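Local atomic coordinates of 6-phospho-alpha-glucosidase (Merdibacter massiliensis, PDB entry 6VC6), a protein that probably hydrolyses 6-phospho-alpha-glucosides, as a family 4 glycosidase that binds NAD and a manganese ion beside the sugar phosphate. Residues N175-L183 and I224-E235. Residues are numbered along the deposited sequence; the frame is centred on the assembly and turned at random.
Sequences NIMRSVSRL and IKEKGFLPQDAE
Arg182 meets the carboxylate of Glu235 end-on, NH1 donating to OE1 and NH2 to OE2 (2.9 Å), each oxygen using its syn lone pair and the two flat groups lying within 12° of coplanar. Its side chain, extended from CG to NE and leaving the helix with CG opposite the backbone N (chi1 175°), lies against the turn, where NH1 also binds the backbone Gln232 O at 2.9 Å, from above that carbonyl's plane. A leucine here would probably cost the Glu235 carboxylate this paired countercharge and leave the turn from Pro231 to Ala234 less firmly held to the helix. One helical turn earlier, Arg178 NH1 donates in the carbonyl plane to a lone pair of Gln232 OE1 (3.0 Å), although guanidinium and amide planes stand 72° apart; its NE forms a salt bridge with Glu174, and Trp188 makes a cation-pi contact with it. A water accepts from Gln232 NE2 and donates weakly to Ser181 OG.

The apolar contacts centre on Phe229. Leu183 CD1 sits in plane at the ring edge, 3.8 Å from Phe229 CD1, and presses tightly on Ile224 CG1 (3.5 Å). Small Ser179 admits the loop closely: its CB lies 3.5 Å from Phe229 CZ, while its OG bonds back to Asn175 O.

Helix 172-184 follows 166-169, last parallel strand of the Rossmann-like NAD-binding part typical of family 4 glycosidases; the contact joins it to the C-terminal family region through the chain leaving helix 217-227.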
# COMPACT_ATOMS: atom_id res chain seq x y z
N ASN A 175 -6.94 -8.75 1.04
CA ASN A 175 -8.34 -8.33 1.03
C ASN A 175 -9.14 -9.08 -0.04
O ASN A 175 -10.34 -9.32 0.14
CB ASN A 175 -8.44 -6.82 0.81
CG ASN A 175 -8.18 -6.03 2.08
OD1 ASN A 175 -8.36 -6.54 3.18
ND2 ASN A 175 -7.76 -4.78 1.92
N ILE A 176 -8.49 -9.45 -1.14
CA ILE A 176 -9.16 -10.26 -2.15
C ILE A 176 -9.40 -11.67 -1.62
O ILE A 176 -10.46 -12.26 -1.84
CB ILE A 176 -8.34 -10.27 -3.45
CG1 ILE A 176 -8.47 -8.93 -4.16
CG2 ILE A 176 -8.79 -11.40 -4.37
CD1 ILE A 176 -7.37 -8.66 -5.16
N MSE A 177 -8.43 -12.22 -0.90
CA MSE A 177 -8.58 -13.53 -0.27
C MSE A 177 -9.69 -13.49 0.77
O MSE A 177 -10.47 -14.43 0.91
CB MSE A 177 -7.27 -13.98 0.37
CG MSE A 177 -6.18 -14.36 -0.62
SE MSE A 177 -6.65 -15.89 -1.75
CE MSE A 177 -7.26 -14.93 -3.34
N ARG A 178 -9.77 -12.37 1.50
CA ARG A 178 -10.86 -12.18 2.45
C ARG A 178 -12.20 -12.11 1.74
O ARG A 178 -13.20 -12.67 2.22
CB ARG A 178 -10.63 -10.91 3.27
CG ARG A 178 -9.51 -11.02 4.29
CD ARG A 178 -9.26 -9.68 4.98
NE ARG A 178 -8.34 -9.81 6.10
CZ ARG A 178 -8.72 -10.05 7.36
NH1 ARG A 178 -10.01 -10.19 7.64
NH2 ARG A 178 -7.82 -10.15 8.32
N SER A 179 -12.25 -11.43 0.59
CA SER A 179 -13.48 -11.38 -0.19
C SER A 179 -13.85 -12.76 -0.73
O SER A 179 -15.03 -13.12 -0.79
CB SER A 179 -13.34 -10.38 -1.33
OG SER A 179 -13.18 -9.06 -0.84
N VAL A 180 -12.85 -13.54 -1.13
CA VAL A 180 -13.10 -14.90 -1.61
C VAL A 180 -13.64 -15.77 -0.48
O VAL A 180 -14.53 -16.60 -0.69
CB VAL A 180 -11.82 -15.49 -2.22
CG1 VAL A 180 -11.92 -17.01 -2.33
CG2 VAL A 180 -11.55 -14.87 -3.58
N SER A 181 -13.13 -15.58 0.74
CA SER A 181 -13.61 -16.36 1.88
C SER A 181 -15.08 -16.09 2.16
O SER A 181 -15.82 -17.00 2.55
CB SER A 181 -12.77 -16.06 3.11
OG SER A 181 -13.08 -14.78 3.65
N ARG A 182 -15.53 -14.85 1.97
CA ARG A 182 -16.95 -14.55 2.10
C ARG A 182 -17.75 -15.17 0.96
O ARG A 182 -18.87 -15.65 1.17
CB ARG A 182 -17.16 -13.03 2.14
CG ARG A 182 -18.62 -12.60 2.15
CD ARG A 182 -18.75 -11.15 2.60
NE ARG A 182 -20.09 -10.63 2.36
CZ ARG A 182 -20.57 -9.52 2.92
NH1 ARG A 182 -19.82 -8.83 3.77
NH2 ARG A 182 -21.80 -9.11 2.65
N LEU A 183 -17.19 -15.17 -0.24
CA LEU A 183 -17.81 -15.86 -1.38
C LEU A 183 -18.08 -17.32 -1.06
O LEU A 183 -19.16 -17.84 -1.33
CB LEU A 183 -16.89 -15.76 -2.60
CG LEU A 183 -17.14 -14.75 -3.72
CD1 LEU A 183 -16.40 -15.23 -4.95
CD2 LEU A 183 -18.62 -14.58 -4.00
N ILE A 224 -19.03 -16.04 -8.74
CA ILE A 224 -18.91 -14.65 -9.16
C ILE A 224 -19.84 -14.36 -10.33
O ILE A 224 -20.48 -13.31 -10.39
CB ILE A 224 -17.44 -14.31 -9.50
CG1 ILE A 224 -16.62 -14.16 -8.23
CG2 ILE A 224 -17.36 -13.04 -10.33
CD1 ILE A 224 -15.17 -13.78 -8.47
N LYS A 225 -19.93 -15.30 -11.27
CA LYS A 225 -20.78 -15.09 -12.44
C LYS A 225 -22.26 -15.00 -12.07
O LYS A 225 -23.02 -14.28 -12.72
CB LYS A 225 -20.55 -16.21 -13.46
CG LYS A 225 -21.25 -15.99 -14.80
CD LYS A 225 -21.37 -17.29 -15.58
CE LYS A 225 -21.56 -17.03 -17.06
NZ LYS A 225 -21.29 -18.25 -17.88
N GLU A 226 -22.68 -15.72 -11.03
CA GLU A 226 -24.09 -15.79 -10.67
C GLU A 226 -24.48 -14.85 -9.54
O GLU A 226 -25.62 -14.39 -9.50
CB GLU A 226 -24.48 -17.22 -10.29
CG GLU A 226 -23.66 -17.82 -9.16
CD GLU A 226 -23.89 -19.31 -9.00
OE1 GLU A 226 -24.41 -19.93 -9.95
OE2 GLU A 226 -23.54 -19.86 -7.93
N LYS A 227 -23.56 -14.54 -8.62
CA LYS A 227 -23.88 -13.69 -7.48
C LYS A 227 -23.10 -12.38 -7.46
O LYS A 227 -23.64 -11.38 -6.96
CB LYS A 227 -23.63 -14.45 -6.16
CG LYS A 227 -23.79 -13.63 -4.89
CD LYS A 227 -23.71 -14.50 -3.65
CE LYS A 227 -22.34 -14.40 -2.99
NZ LYS A 227 -21.84 -15.73 -2.56
N GLY A 228 -21.91 -12.33 -8.02
CA GLY A 228 -21.09 -11.13 -7.98
C GLY A 228 -19.93 -11.27 -7.03
O GLY A 228 -19.61 -12.36 -6.53
N PHE A 229 -19.29 -10.14 -6.76
CA PHE A 229 -18.09 -10.10 -5.93
C PHE A 229 -18.19 -8.92 -4.98
O PHE A 229 -18.26 -7.77 -5.41
CB PHE A 229 -16.83 -9.98 -6.80
CG PHE A 229 -15.57 -10.37 -6.09
CD1 PHE A 229 -15.43 -11.64 -5.55
CD2 PHE A 229 -14.52 -9.48 -5.98
CE1 PHE A 229 -14.26 -12.00 -4.90
CE2 PHE A 229 -13.36 -9.83 -5.33
CZ PHE A 229 -13.22 -11.10 -4.79
N LEU A 230 -18.19 -9.22 -3.68
CA LEU A 230 -18.30 -8.21 -2.64
C LEU A 230 -17.04 -8.20 -1.77
O LEU A 230 -16.43 -9.24 -1.55
CB LEU A 230 -19.51 -8.46 -1.74
CG LEU A 230 -20.91 -8.20 -2.32
CD1 LEU A 230 -21.98 -8.57 -1.30
CD2 LEU A 230 -21.05 -6.76 -2.76
N PRO A 231 -16.64 -7.03 -1.26
CA PRO A 231 -15.60 -7.01 -0.24
C PRO A 231 -16.10 -7.66 1.04
O PRO A 231 -17.30 -7.71 1.31
CB PRO A 231 -15.32 -5.51 -0.04
CG PRO A 231 -16.57 -4.83 -0.50
CD PRO A 231 -17.13 -5.68 -1.60
N GLN A 232 -15.15 -8.17 1.83
CA GLN A 232 -15.52 -8.91 3.04
C GLN A 232 -16.26 -8.02 4.03
O GLN A 232 -17.15 -8.50 4.75
CB GLN A 232 -14.28 -9.52 3.69
CG GLN A 232 -14.57 -10.23 5.01
CD GLN A 232 -13.31 -10.59 5.78
OE1 GLN A 232 -12.51 -9.72 6.12
NE2 GLN A 232 -13.14 -11.87 6.08
N ASP A 233 -15.92 -6.74 4.08
CA ASP A 233 -16.58 -5.77 4.95
C ASP A 233 -17.50 -4.85 4.16
O ASP A 233 -17.59 -3.65 4.43
CB ASP A 233 -15.55 -4.96 5.73
CG ASP A 233 -14.44 -4.42 4.84
OD1 ASP A 233 -14.48 -4.65 3.62
OD2 ASP A 233 -13.52 -3.75 5.38
N ALA A 234 -18.21 -5.41 3.18
CA ALA A 234 -19.00 -4.62 2.24
C ALA A 234 -20.03 -3.73 2.92
O ALA A 234 -20.44 -2.72 2.34
CB ALA A 234 -19.72 -5.55 1.25
N GLU A 235 -20.45 -4.06 4.14
CA GLU A 235 -21.47 -3.26 4.82
C GLU A 235 -20.93 -1.91 5.26
O GLU A 235 -21.69 -0.95 5.39
CB GLU A 235 -22.04 -4.03 6.01
CG GLU A 235 -23.05 -5.11 5.64
CD GLU A 235 -22.42 -6.27 4.89
OE1 GLU A 235 -21.31 -6.70 5.28
OE2 GLU A 235 -23.03 -6.76 3.92
O HOH W 1 -15.74 -13.75 5.52